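Local coordinates for protein DNA polymerase (Bacillus phage phi29, PDB 2PYJ) that replicates the viral genome by protein-primed, strand-displacing DNA synthesis with high processivity and fidelity, and also has 3'-5' exonuclease activity, at residues Gly245-Val250 with His485-Lys490; Gln446-Arg451 with Asp458-Thr463; Ser252-Gln257 with Ala435-Thr440. The protein carries 2 engineered substitutions. All coordinates share one frame; numbering follows the deposited sequence.

All three contacts reach the polymerization site, where a manganese ion, a magnesium ion and the incoming dGTP are bound. Interactions 1 and 2 belong to one antiparallel sheet: Met246 O of interaction 1 lies 2.8 Å from Leu462 N of interaction 2, a probable hydrogen bond between neighbouring strands. At the end of these strands Asp249 and Asp458 supply carboxylates to both metals, with Asp249 OD2 and Asp458 OD1 2.9 Å apart on manganese. Segment 252-257 of interaction 3 comes just after strand 241-250, and its backbone N-H groups meet the triphosphate and the sugar O3'. Leu253 CD2 packs 3.2 Å from Asp458 CB, while helix 427-447 is shared between interactions 2 and 3.

Interaction 1 (Gly245-Val250 with His485-Lys490); sequences GMVFDV and HESTFK. With MN (manganese (II) ion), chain R; MG (magnesium ion), chain S; DGT (2'-deoxyguanosine-5'-triphosphate), chain T.
Val247 O receives two backbone N-H groups, Glu486 N at 2.8 Å and, more weakly, Ser487 N at 3.3 Å, which defines a classic beta bulge in the antiparallel pairing of 245-250 with 485-489. The register shifts here by one residue, bringing Phe248 opposite His485. Their rings are tilted 26° to each other and strongly offset, with little face-to-face overlap. Glu486 can be followed outward: CB sits 3.5 Å from Val247 O, CG continues anti to the backbone N (chi1 176°), and the extended chain runs alongside Val247 in the same direction. Its CD and OE2 touch Val247 CG1, whereas OE1 comes 3.7 Å from Asp249 CB; a water within bonding distance of both Glu486 OE1 and Asp249 OD1 probably bridges them. On the face shared by Gly245, Val247 and Ser487, the Phe489 ring lies flat over Gly245, whose CA makes a CH-pi contact 3.7 Å from the ring centroid. Val247 CG2 meets the edge of the same ring. On the other face Met246 CE packs 3.4 Å from His485 NE2. Beyond the bulge Asp249 splits its carboxylate, OD1 to magnesium and OD2 to manganese at 2.0 Å; Val250 O also binds manganese. If the water bridge holds, Glu486 belongs to the second shell of the metal site and would probably add negative potential there.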
loop_
_atom_site.group_PDB
_atom_site.type_symbol
_atom_site.label_atom_id
_atom_site.label_comp_id
_atom_site.label_asym_id
_atom_site.label_seq_id
_atom_site.Cartn_x
_atom_site.Cartn_y
_atom_site.Cartn_z
ATOM N N GLY G 245 -3.147 -29.025 4.631
ATOM C CA GLY G 245 -3.855 -27.895 5.202
ATOM C C GLY G 245 -4.481 -27.006 4.143
ATOM O O GLY G 245 -4.403 -27.298 2.955
ATOM N N MET G 246 -5.118 -25.926 4.581
ATOM C CA MET G 246 -5.801 -25.018 3.656
ATOM C C MET G 246 -5.807 -23.585 4.149
ATOM O O MET G 246 -5.595 -23.312 5.329
ATOM C CB MET G 246 -7.247 -25.486 3.369
ATOM C CG MET G 246 -7.860 -26.335 4.464
ATOM S SD MET G 246 -9.631 -26.648 4.305
ATOM C CE MET G 246 -9.799 -27.024 2.567
ATOM N N VAL G 247 -6.050 -22.675 3.214
ATOM C CA VAL G 247 -6.116 -21.269 3.496
ATOM C C VAL G 247 -7.426 -20.724 2.951
ATOM O O VAL G 247 -7.811 -21.019 1.813
ATOM C CB VAL G 247 -4.941 -20.483 2.856
ATOM C CG1 VAL G 247 -4.958 -19.026 3.318
ATOM C CG2 VAL G 247 -3.584 -21.153 3.179
ATOM N N PHE G 248 -8.094 -19.931 3.782
ATOM C CA PHE G 248 -9.285 -19.186 3.398
ATOM C C PHE G 248 -8.986 -17.714 3.584
ATOM O O PHE G 248 -8.344 -17.347 4.547
ATOM C CB PHE G 248 -10.485 -19.588 4.263
ATOM C CG PHE G 248 -10.976 -20.990 4.005
ATOM C CD1 PHE G 248 -10.475 -22.062 4.738
ATOM C CD2 PHE G 248 -11.921 -21.238 3.023
ATOM C CE1 PHE G 248 -10.925 -23.360 4.503
ATOM C CE2 PHE G 248 -12.370 -22.535 2.770
ATOM C CZ PHE G 248 -11.866 -23.597 3.512
ATOM N N ASP G 249 -9.460 -16.882 2.659
ATOM C CA ASP G 249 -9.151 -15.437 2.661
ATOM C C ASP G 249 -10.416 -14.665 2.344
ATOM O O ASP G 249 -11.060 -14.936 1.335
ATOM C CB ASP G 249 -8.073 -15.133 1.596
ATOM C CG ASP G 249 -7.532 -13.687 1.669
ATOM O OD1 ASP G 249 -6.356 -13.559 2.087
ATOM O OD2 ASP G 249 -8.246 -12.686 1.305
ATOM N N VAL G 250 -10.770 -13.698 3.190
ATOM C CA VAL G 250 -11.980 -12.914 2.946
ATOM C C VAL G 250 -11.855 -12.088 1.647
ATOM O O VAL G 250 -10.798 -11.439 1.369
ATOM C CB VAL G 250 -12.365 -11.992 4.133
ATOM C CG1 VAL G 250 -13.639 -11.179 3.790
ATOM C CG2 VAL G 250 -12.604 -12.807 5.383
ATOM N N HIS G 485 -11.820 -19.926 -0.691
ATOM C CA HIS G 485 -10.906 -21.032 -0.482
ATOM C C HIS G 485 -9.706 -20.714 -1.341
ATOM O O HIS G 485 -9.733 -20.907 -2.552
ATOM C CB HIS G 485 -11.537 -22.381 -0.867
ATOM C CG HIS G 485 -10.637 -23.558 -0.628
ATOM N ND1 HIS G 485 -10.901 -24.811 -1.135
ATOM C CD2 HIS G 485 -9.468 -23.667 0.048
ATOM C CE1 HIS G 485 -9.945 -25.645 -0.769
ATOM N NE2 HIS G 485 -9.061 -24.974 -0.053
ATOM N N GLU G 486 -8.671 -20.173 -0.711
ATOM C CA GLU G 486 -7.517 -19.668 -1.441
ATOM C C GLU G 486 -6.652 -20.804 -1.961
ATOM O O GLU G 486 -6.219 -20.780 -3.124
ATOM C CB GLU G 486 -6.694 -18.731 -0.564
ATOM C CG GLU G 486 -5.417 -18.236 -1.223
ATOM C CD GLU G 486 -4.530 -17.491 -0.268
ATOM O OE1 GLU G 486 -4.922 -16.388 0.161
ATOM O OE2 GLU G 486 -3.429 -18.009 0.055
ATOM N N SER G 487 -6.393 -21.791 -1.105
ATOM C CA SER G 487 -5.566 -22.931 -1.495
ATOM C C SER G 487 -5.683 -24.096 -0.544
ATOM O O SER G 487 -6.165 -23.958 0.595
ATOM C CB SER G 487 -4.100 -22.521 -1.569
ATOM O OG SER G 487 -3.606 -22.202 -0.277
ATOM N N THR G 488 -5.243 -25.248 -1.037
ATOM C CA THR G 488 -4.994 -26.415 -0.220
ATOM C C THR G 488 -3.536 -26.814 -0.447
ATOM O O THR G 488 -3.066 -26.853 -1.587
ATOM C CB THR G 488 -5.937 -27.564 -0.587
ATOM O OG1 THR G 488 -7.293 -27.124 -0.440
ATOM C CG2 THR G 488 -5.706 -28.764 0.310
ATOM N N PHE G 489 -2.820 -27.093 0.636
ATOM C CA PHE G 489 -1.393 -27.444 0.534
ATOM C C PHE G 489 -1.076 -28.847 1.054
ATOM O O PHE G 489 -1.782 -29.384 1.909
ATOM C CB PHE G 489 -0.498 -26.359 1.175
ATOM C CG PHE G 489 -0.801 -26.056 2.623
ATOM C CD1 PHE G 489 -0.404 -26.932 3.639
ATOM C CD2 PHE G 489 -1.432 -24.871 2.978
ATOM C CE1 PHE G 489 -0.664 -26.640 4.979
ATOM C CE2 PHE G 489 -1.687 -24.565 4.320
ATOM C CZ PHE G 489 -1.299 -25.453 5.322
ATOM N N LYS G 490 -0.028 -29.443 0.490
ATOM C CA LYS G 490 0.415 -30.783 0.851
ATOM C C LYS G 490 1.303 -30.717 2.089
ATOM O O LYS G 490 1.264 -31.599 2.942
ATOM C CB LYS G 490 1.175 -31.409 -0.325
ATOM C CG LYS G 490 1.595 -32.871 -0.136
ATOM C CD LYS G 490 2.099 -33.460 -1.451
ATOM C CE LYS G 490 2.519 -34.910 -1.302
ATOM N NZ LYS G 490 2.918 -35.510 -2.612
HETATM MN MN MN R . -8.827 -10.817 1.306
HETATM MG MG MG S . -5.746 -11.548 2.535
HETATM P PG DGT T . -9.255 -9.987 -1.908
HETATM O O1G DGT T . -8.212 -9.717 -2.962
HETATM O O2G DGT T . -10.571 -10.382 -2.520
HETATM O O3G DGT T . -8.862 -10.809 -0.650
HETATM O O3B DGT T . -9.501 -8.489 -1.333
HETATM P PB DGT T . -8.993 -7.923 0.100
HETATM O O1B DGT T . -9.406 -6.474 0.151
HETATM O O2B DGT T . -9.307 -8.934 1.209
HETATM O O3A DGT T . -7.378 -7.876 -0.067
HETATM P PA DGT T . -6.344 -8.696 0.858
HETATM O O1A DGT T . -5.021 -8.647 0.075
HETATM O O2A DGT T . -6.953 -10.044 1.354
HETATM O "O5'" DGT T . -6.109 -7.673 2.053
HETATM C "C5'" DGT T . -6.887 -7.709 3.231
HETATM C "C4'" DGT T . -7.116 -6.304 3.727
HETATM O "O4'" DGT T . -5.871 -5.619 4.031
HETATM C "C3'" DGT T . -7.864 -5.391 2.758
HETATM O "O3'" DGT T . -9.291 -5.587 2.735
HETATM C "C2'" DGT T . -7.504 -4.046 3.331
HETATM C "C1'" DGT T . -6.041 -4.241 3.746
HETATM N N9 DGT T . -5.272 -3.866 2.550
HETATM C C8 DGT T . -4.745 -4.676 1.593
HETATM N N7 DGT T . -4.154 -3.916 0.630
HETATM C C5 DGT T . -4.312 -2.630 0.978
HETATM C C6 DGT T . -3.937 -1.320 0.419
HETATM O O6 DGT T . -3.303 -1.218 -0.649
HETATM N N1 DGT T . -4.307 -0.221 1.077
HETATM C C2 DGT T . -5.000 -0.259 2.231
HETATM N N2 DGT T . -5.314 0.911 2.818
HETATM N N3 DGT T . -5.381 -1.440 2.813
HETATM C C4 DGT T . -5.062 -2.614 2.223
HETATM O O HOH W 1 -4.117 -14.998 2.137
HETATM O O HOH W 2 -4.368 -12.578 3.911
#

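Interaction 2 (Gln446-Arg451 with Asp458-Thr463). With MG (magnesium ion), chain S; MN (manganese (II) ion), chain R; DGT (2'-deoxyguanosine-5'-triphosphate), chain T.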
loop_
_atom_site.group_PDB
_atom_site.type_symbol
_atom_site.label_atom_id
_atom_site.label_comp_id
_atom_site.label_asym_id
_atom_site.label_seq_id
_atom_site.Cartn_x
_atom_site.Cartn_y
_atom_site.Cartn_z
ATOM N N GLN G 446 -10.752 -18.248 16.227
ATOM C CA GLN G 446 -11.077 -18.793 17.539
ATOM C C GLN G 446 -12.020 -19.983 17.436
ATOM O O GLN G 446 -11.881 -20.948 18.187
ATOM C CB GLN G 446 -11.696 -17.722 18.449
ATOM C CG GLN G 446 -11.946 -18.180 19.905
ATOM C CD GLN G 446 -10.661 -18.616 20.621
ATOM O OE1 GLN G 446 -9.652 -17.917 20.582
ATOM N NE2 GLN G 446 -10.700 -19.780 21.259
ATOM N N ALA G 447 -12.977 -19.909 16.507
ATOM C CA ALA G 447 -13.914 -21.023 16.274
ATOM C C ALA G 447 -13.198 -22.234 15.654
ATOM O O ALA G 447 -13.667 -23.362 15.776
ATOM C CB ALA G 447 -15.062 -20.573 15.398
ATOM N N CYS G 448 -12.055 -21.974 15.001
ATOM C CA CYS G 448 -11.194 -23.017 14.421
ATOM C C CYS G 448 -9.947 -23.288 15.281
ATOM O O CYS G 448 -8.904 -23.704 14.765
ATOM C CB CYS G 448 -10.753 -22.602 13.007
ATOM S SG CYS G 448 -12.110 -22.317 11.853
ATOM N N TYR G 449 -10.069 -23.070 16.593
ATOM C CA TYR G 449 -8.921 -23.104 17.518
ATOM C C TYR G 449 -8.094 -24.384 17.432
ATOM O O TYR G 449 -6.874 -24.332 17.505
ATOM C CB TYR G 449 -9.395 -22.897 18.952
ATOM C CG TYR G 449 -8.283 -22.716 19.962
ATOM C CD1 TYR G 449 -7.535 -21.533 20.007
ATOM C CD2 TYR G 449 -7.987 -23.717 20.883
ATOM C CE1 TYR G 449 -6.517 -21.363 20.950
ATOM C CE2 TYR G 449 -6.981 -23.555 21.819
ATOM C CZ TYR G 449 -6.251 -22.377 21.850
ATOM O OH TYR G 449 -5.257 -22.231 22.783
ATOM N N ASP G 450 -8.771 -25.523 17.265
ATOM C CA ASP G 450 -8.114 -26.833 17.186
ATOM C C ASP G 450 -7.232 -27.003 15.937
ATOM O O ASP G 450 -6.308 -27.825 15.928
ATOM C CB ASP G 450 -9.156 -27.987 17.286
ATOM C CG ASP G 450 -10.195 -27.987 16.125
ATOM O OD1 ASP G 450 -10.520 -26.902 15.563
ATOM O OD2 ASP G 450 -10.699 -29.088 15.793
ATOM N N ARG G 451 -7.511 -26.209 14.906
ATOM C CA ARG G 451 -6.864 -26.364 13.609
ATOM C C ARG G 451 -6.094 -25.124 13.145
ATOM O O ARG G 451 -5.375 -25.187 12.155
ATOM C CB ARG G 451 -7.911 -26.695 12.554
ATOM C CG ARG G 451 -8.568 -28.045 12.709
ATOM C CD ARG G 451 -9.716 -28.176 11.738
ATOM N NE ARG G 451 -9.277 -28.003 10.352
ATOM C CZ ARG G 451 -10.087 -27.908 9.304
ATOM N NH1 ARG G 451 -11.409 -27.963 9.463
ATOM N NH2 ARG G 451 -9.572 -27.757 8.088
ATOM N N ASP G 458 -6.910 -11.078 7.262
ATOM C CA ASP G 458 -8.207 -11.560 6.780
ATOM C C ASP G 458 -8.127 -12.998 6.274
ATOM O O ASP G 458 -8.920 -13.410 5.440
ATOM C CB ASP G 458 -8.758 -10.620 5.669
ATOM C CG ASP G 458 -8.071 -10.814 4.328
ATOM O OD1 ASP G 458 -8.726 -10.627 3.241
ATOM O OD2 ASP G 458 -6.879 -11.160 4.343
ATOM N N SER G 459 -7.155 -13.756 6.781
ATOM C CA SER G 459 -6.979 -15.132 6.359
ATOM C C SER G 459 -6.926 -16.048 7.566
ATOM O O SER G 459 -6.530 -15.632 8.659
ATOM C CB SER G 459 -5.698 -15.286 5.527
ATOM O OG SER G 459 -4.551 -15.065 6.318
ATOM N N ILE G 460 -7.357 -17.286 7.362
ATOM C CA ILE G 460 -7.122 -18.363 8.311
ATOM C C ILE G 460 -6.390 -19.521 7.609
ATOM O O ILE G 460 -6.814 -19.997 6.545
ATOM C CB ILE G 460 -8.431 -18.857 9.025
ATOM C CG1 ILE G 460 -9.520 -19.261 8.021
ATOM C CG2 ILE G 460 -8.946 -17.778 9.985
ATOM C CD1 ILE G 460 -10.804 -19.773 8.687
ATOM N N HIS G 461 -5.268 -19.932 8.203
ATOM C CA HIS G 461 -4.502 -21.068 7.722
ATOM C C HIS G 461 -4.774 -22.208 8.682
ATOM O O HIS G 461 -4.502 -22.090 9.876
ATOM C CB HIS G 461 -3.012 -20.755 7.698
ATOM C CG HIS G 461 -2.631 -19.634 6.769
ATOM N ND1 HIS G 461 -1.583 -19.736 5.871
ATOM C CD2 HIS G 461 -3.153 -18.392 6.600
ATOM C CE1 HIS G 461 -1.471 -18.600 5.199
ATOM N NE2 HIS G 461 -2.414 -17.769 5.617
ATOM N N LEU G 462 -5.313 -23.304 8.152
ATOM C CA LEU G 462 -5.778 -24.434 8.966
ATOM C C LEU G 462 -5.070 -25.734 8.604
ATOM O O LEU G 462 -4.762 -25.968 7.435
ATOM C CB LEU G 462 -7.284 -24.629 8.767
ATOM C CG LEU G 462 -8.190 -23.402 8.888
ATOM C CD1 LEU G 462 -9.616 -23.753 8.486
ATOM C CD2 LEU G 462 -8.146 -22.827 10.305
ATOM N N THR G 463 -4.837 -26.582 9.611
ATOM C CA THR G 463 -4.460 -27.984 9.383
ATOM C C THR G 463 -5.676 -28.737 8.845
ATOM O O THR G 463 -6.803 -28.348 9.104
ATOM C CB THR G 463 -3.981 -28.693 10.687
ATOM O OG1 THR G 463 -4.997 -28.605 11.700
ATOM C CG2 THR G 463 -2.683 -28.076 11.199
HETATM MG MG MG S . -5.746 -11.548 2.535
HETATM MN MN MN R . -8.827 -10.817 1.306
HETATM P PG DGT T . -9.255 -9.987 -1.908
HETATM O O1G DGT T . -8.212 -9.717 -2.962
HETATM O O2G DGT T . -10.571 -10.382 -2.520
HETATM O O3G DGT T . -8.862 -10.809 -0.650
HETATM O O3B DGT T . -9.501 -8.489 -1.333
HETATM P PB DGT T . -8.993 -7.923 0.100
HETATM O O1B DGT T . -9.406 -6.474 0.151
HETATM O O2B DGT T . -9.307 -8.934 1.209
HETATM O O3A DGT T . -7.378 -7.876 -0.067
HETATM P PA DGT T . -6.344 -8.696 0.858
HETATM O O1A DGT T . -5.021 -8.647 0.075
HETATM O O2A DGT T . -6.953 -10.044 1.354
HETATM O "O5'" DGT T . -6.109 -7.673 2.053
HETATM C "C5'" DGT T . -6.887 -7.709 3.231
HETATM C "C4'" DGT T . -7.116 -6.304 3.727
HETATM O "O4'" DGT T . -5.871 -5.619 4.031
HETATM C "C3'" DGT T . -7.864 -5.391 2.758
HETATM O "O3'" DGT T . -9.291 -5.587 2.735
HETATM C "C2'" DGT T . -7.504 -4.046 3.331
HETATM C "C1'" DGT T . -6.041 -4.241 3.746
HETATM N N9 DGT T . -5.272 -3.866 2.550
HETATM C C8 DGT T . -4.745 -4.676 1.593
HETATM N N7 DGT T . -4.154 -3.916 0.630
HETATM C C5 DGT T . -4.312 -2.630 0.978
HETATM C C6 DGT T . -3.937 -1.320 0.419
HETATM O O6 DGT T . -3.303 -1.218 -0.649
HETATM N N1 DGT T . -4.307 -0.221 1.077
HETATM C C2 DGT T . -5.000 -0.259 2.231
HETATM N N2 DGT T . -5.314 0.911 2.818
HETATM N N3 DGT T . -5.381 -1.440 2.813
HETATM C C4 DGT T . -5.062 -2.614 2.223
HETATM O O HOH W 2 -4.368 -12.578 3.911
#
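A single carbonyl oxygen, Thr463 O, is gripped side-on by two nitrogens of Arg451, NE at 2.8 Å and NH2 at 3.0 Å, with the oxygen close to the guanidinium plane, at its edge. NE approaches almost in line with the carbonyl bond, while NH2 comes in more obliquely. The bend at chi3 (58°) turns the NE/NH2 edge to Thr463 O, and NH2 has a second acceptor in Glu466 O, so the group is fixed in rotation. Leu462 CD1 lies over one guanidinium face, toward its rim. The backbone answers in the other direction: Thr463 N donates to Arg451 O at 3.0 Å, and Leu462 CA adds a CA-H...O contact to the same oxygen. Next to this polar end Cys448, just past the end of helix 427-447, sets its CB 3.8 Å from Leu462 CD2, and its SG meets Ile460 CD1 more loosely. At the far end of 458-463, Asp458 OD1 binds manganese at 1.9 Å and OD2 binds magnesium. The arrangement ties the helix exit to a beta hairpin, strands 452-456 and 459-463; the YCDTD motif, the catalytic aspartate element of the family B polymerase palm, runs from the end of strand 452-456 into the turn.

Interaction 3 (Ser252-Gln257 with Ala435-Thr440); sequences SLYPAQ and AWARYT. With DGT (2'-deoxyguanosine-5'-triphosphate), chain T; EDO (1,2-ethanediol), chain B.
The Tyr254 ring has the dGTP sugar on one face, with C2' of the nucleotide 3.5 Å above the plane and displaced toward the rim, while Ala437 CB approaches the ring obliquely, 3.4 Å from Tyr254 CE2. Tyr390 meets the same ring edge-to-face. Trp436 turns its indole outward from the contact, with Tyr439 CD2 at the indole edge and its NE1 bonded to Leu262 O; its CB remains against Gln257 OE1. The Arg438 guanidinium, salt-bridged to Asp332, has Ala435 CA over one face. Tyr254 is placed by chi1 of -73°, which sets CG beside the backbone N, and Tyr254 N donates nearly straight (173°) to dGTP O3' at 3.2 Å. Ring and amide therefore address the same sugar, in keeping with the probable role of Tyr254 in nucleotide selection. Leu253 packs beside it, CD2 3.7 Å from Ala437 CB and CD1 against Thr440 CG2. Gln257, bent at chi2, lays CG beside the backbone of Ala437. Its OE1 is 3.0 Å from Thr440 OG1 without a hydrogen bond: that hydroxyl donates to Trp436 O at 2.8 Å, and Arg261 bonds both oxygens. Gln257 NE2 donates to an ethanediol probably left from crystallisation. Ser252 N bonds dGTP O3B. The axes of 253-257 and 435-440, parts of helices 253-260 and 427-447, cross at 111° and come within 9.1 Å; helix 376-393 touches Ser252 and Pro255, and helix 330-339 packs on Ala435, Trp436 and Tyr439.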
loop_
_atom_site.group_PDB
_atom_site.type_symbol
_atom_site.label_atom_id
_atom_site.label_comp_id
_atom_site.label_asym_id
_atom_site.label_seq_id
_atom_site.Cartn_x
_atom_site.Cartn_y
_atom_site.Cartn_z
ATOM N N SER G 252 -12.368 -8.973 -0.108
ATOM C CA SER G 252 -12.461 -7.546 0.274
ATOM C C SER G 252 -12.892 -7.336 1.726
ATOM O O SER G 252 -13.980 -6.799 1.974
ATOM C CB SER G 252 -13.429 -6.799 -0.659
ATOM O OG SER G 252 -12.929 -6.724 -1.976
ATOM N N LEU G 253 -12.040 -7.727 2.687
ATOM C CA LEU G 253 -12.444 -7.707 4.106
ATOM C C LEU G 253 -12.808 -6.324 4.651
ATOM O O LEU G 253 -13.865 -6.161 5.237
ATOM C CB LEU G 253 -11.403 -8.360 5.039
ATOM C CG LEU G 253 -11.850 -8.376 6.528
ATOM C CD1 LEU G 253 -13.115 -9.230 6.758
ATOM C CD2 LEU G 253 -10.740 -8.800 7.490
ATOM N N TYR G 254 -11.934 -5.339 4.483
ATOM C CA TYR G 254 -12.208 -4.022 5.058
ATOM C C TYR G 254 -13.442 -3.367 4.402
ATOM O O TYR G 254 -14.281 -2.832 5.109
ATOM C CB TYR G 254 -10.981 -3.101 4.987
ATOM C CG TYR G 254 -9.840 -3.433 5.953
ATOM C CD1 TYR G 254 -8.937 -2.449 6.331
ATOM C CD2 TYR G 254 -9.661 -4.732 6.473
ATOM C CE1 TYR G 254 -7.861 -2.731 7.195
ATOM C CE2 TYR G 254 -8.595 -5.022 7.338
ATOM C CZ TYR G 254 -7.694 -4.010 7.688
ATOM O OH TYR G 254 -6.646 -4.272 8.552
ATOM N N PRO G 255 -13.537 -3.387 3.044
ATOM C CA PRO G 255 -14.765 -2.927 2.370
ATOM C C PRO G 255 -16.052 -3.674 2.797
ATOM O O PRO G 255 -17.114 -3.089 2.786
ATOM C CB PRO G 255 -14.470 -3.170 0.884
ATOM C CG PRO G 255 -12.988 -3.159 0.782
ATOM C CD PRO G 255 -12.497 -3.768 2.062
ATOM N N ALA G 256 -15.930 -4.952 3.158
ATOM C CA ALA G 256 -17.061 -5.727 3.712
ATOM C C ALA G 256 -17.501 -5.191 5.083
ATOM O O ALA G 256 -18.684 -5.157 5.375
ATOM C CB ALA G 256 -16.704 -7.199 3.815
ATOM N N GLN G 257 -16.540 -4.778 5.911
ATOM C CA GLN G 257 -16.856 -4.138 7.198
ATOM C C GLN G 257 -17.538 -2.789 6.964
ATOM O O GLN G 257 -18.545 -2.474 7.588
ATOM C CB GLN G 257 -15.591 -3.967 8.063
ATOM C CG GLN G 257 -14.852 -5.272 8.368
ATOM C CD GLN G 257 -15.771 -6.405 8.745
ATOM O OE1 GLN G 257 -16.320 -6.428 9.827
ATOM N NE2 GLN G 257 -15.940 -7.353 7.844
ATOM N N ALA G 435 -10.937 -2.387 13.546
ATOM C CA ALA G 435 -11.430 -3.099 14.739
ATOM C C ALA G 435 -12.422 -4.215 14.381
ATOM O O ALA G 435 -12.345 -5.325 14.926
ATOM C CB ALA G 435 -12.059 -2.125 15.723
ATOM N N TRP G 436 -13.349 -3.907 13.475
ATOM C CA TRP G 436 -14.345 -4.883 12.997
ATOM C C TRP G 436 -13.705 -5.977 12.128
ATOM O O TRP G 436 -14.137 -7.116 12.147
ATOM C CB TRP G 436 -15.459 -4.185 12.200
ATOM C CG TRP G 436 -16.587 -3.607 13.042
ATOM C CD1 TRP G 436 -16.976 -2.305 13.100
ATOM C CD2 TRP G 436 -17.466 -4.328 13.933
ATOM N NE1 TRP G 436 -18.045 -2.162 13.971
ATOM C CE2 TRP G 436 -18.360 -3.387 14.492
ATOM C CE3 TRP G 436 -17.581 -5.679 14.311
ATOM C CZ2 TRP G 436 -19.360 -3.748 15.408
ATOM C CZ3 TRP G 436 -18.563 -6.035 15.219
ATOM C CH2 TRP G 436 -19.444 -5.073 15.759
ATOM N N ALA G 437 -12.691 -5.598 11.353
ATOM C CA ALA G 437 -11.917 -6.551 10.556
ATOM C C ALA G 437 -11.185 -7.539 11.476
ATOM O O ALA G 437 -11.209 -8.761 11.244
ATOM C CB ALA G 437 -10.923 -5.809 9.680
ATOM N N ARG G 438 -10.537 -7.005 12.516
ATOM C CA ARG G 438 -9.868 -7.835 13.529
ATOM C C ARG G 438 -10.872 -8.766 14.196
ATOM O O ARG G 438 -10.602 -9.950 14.391
ATOM C CB ARG G 438 -9.206 -6.967 14.593
ATOM C CG ARG G 438 -7.935 -6.276 14.133
ATOM C CD ARG G 438 -7.178 -5.736 15.305
ATOM N NE ARG G 438 -7.837 -4.599 15.948
ATOM C CZ ARG G 438 -7.812 -3.344 15.487
ATOM N NH1 ARG G 438 -7.180 -3.045 14.357
ATOM N NH2 ARG G 438 -8.430 -2.382 16.155
ATOM N N TYR G 439 -12.032 -8.216 14.542
ATOM C CA TYR G 439 -13.102 -8.998 15.142
ATOM C C TYR G 439 -13.511 -10.174 14.249
ATOM O O TYR G 439 -13.585 -11.315 14.713
ATOM C CB TYR G 439 -14.321 -8.106 15.446
ATOM C CG TYR G 439 -15.539 -8.894 15.861
ATOM C CD1 TYR G 439 -15.693 -9.330 17.168
ATOM C CD2 TYR G 439 -16.526 -9.227 14.934
ATOM C CE1 TYR G 439 -16.815 -10.075 17.553
ATOM C CE2 TYR G 439 -17.654 -9.983 15.315
ATOM C CZ TYR G 439 -17.786 -10.392 16.619
ATOM O OH TYR G 439 -18.892 -11.125 17.000
ATOM N N THR G 440 -13.794 -9.874 12.984
ATOM C CA THR G 440 -14.196 -10.874 11.986
ATOM C C THR G 440 -13.178 -12.018 11.896
ATOM O O THR G 440 -13.527 -13.175 12.022
ATOM C CB THR G 440 -14.376 -10.223 10.574
ATOM O OG1 THR G 440 -15.331 -9.164 10.651
ATOM C CG2 THR G 440 -14.862 -11.240 9.547
HETATM P PG DGT T . -9.255 -9.987 -1.908
HETATM O O1G DGT T . -8.212 -9.717 -2.962
HETATM O O2G DGT T . -10.571 -10.382 -2.520
HETATM O O3G DGT T . -8.862 -10.809 -0.650
HETATM O O3B DGT T . -9.501 -8.489 -1.333
HETATM P PB DGT T . -8.993 -7.923 0.100
HETATM O O1B DGT T . -9.406 -6.474 0.151
HETATM O O2B DGT T . -9.307 -8.934 1.209
HETATM O O3A DGT T . -7.378 -7.876 -0.067
HETATM P PA DGT T . -6.344 -8.696 0.858
HETATM O O1A DGT T . -5.021 -8.647 0.075
HETATM O O2A DGT T . -6.953 -10.044 1.354
HETATM O "O5'" DGT T . -6.109 -7.673 2.053
HETATM C "C5'" DGT T . -6.887 -7.709 3.231
HETATM C "C4'" DGT T . -7.116 -6.304 3.727
HETATM O "O4'" DGT T . -5.871 -5.619 4.031
HETATM C "C3'" DGT T . -7.864 -5.391 2.758
HETATM O "O3'" DGT T . -9.291 -5.587 2.735
HETATM C "C2'" DGT T . -7.504 -4.046 3.331
HETATM C "C1'" DGT T . -6.041 -4.241 3.746
HETATM N N9 DGT T . -5.272 -3.866 2.550
HETATM C C8 DGT T . -4.745 -4.676 1.593
HETATM N N7 DGT T . -4.154 -3.916 0.630
HETATM C C5 DGT T . -4.312 -2.630 0.978
HETATM C C6 DGT T . -3.937 -1.320 0.419
HETATM O O6 DGT T . -3.303 -1.218 -0.649
HETATM N N1 DGT T . -4.307 -0.221 1.077
HETATM C C2 DGT T . -5.000 -0.259 2.231
HETATM N N2 DGT T . -5.314 0.911 2.818
HETATM N N3 DGT T . -5.381 -1.440 2.813
HETATM C C4 DGT T . -5.062 -2.614 2.223
HETATM C C1 EDO B . -16.802 -10.616 6.566
HETATM O O1 EDO B . -16.444 -12.009 6.601
HETATM C C2 EDO B . -17.956 -10.350 7.534
HETATM O O2 EDO B . -18.240 -8.946 7.615
#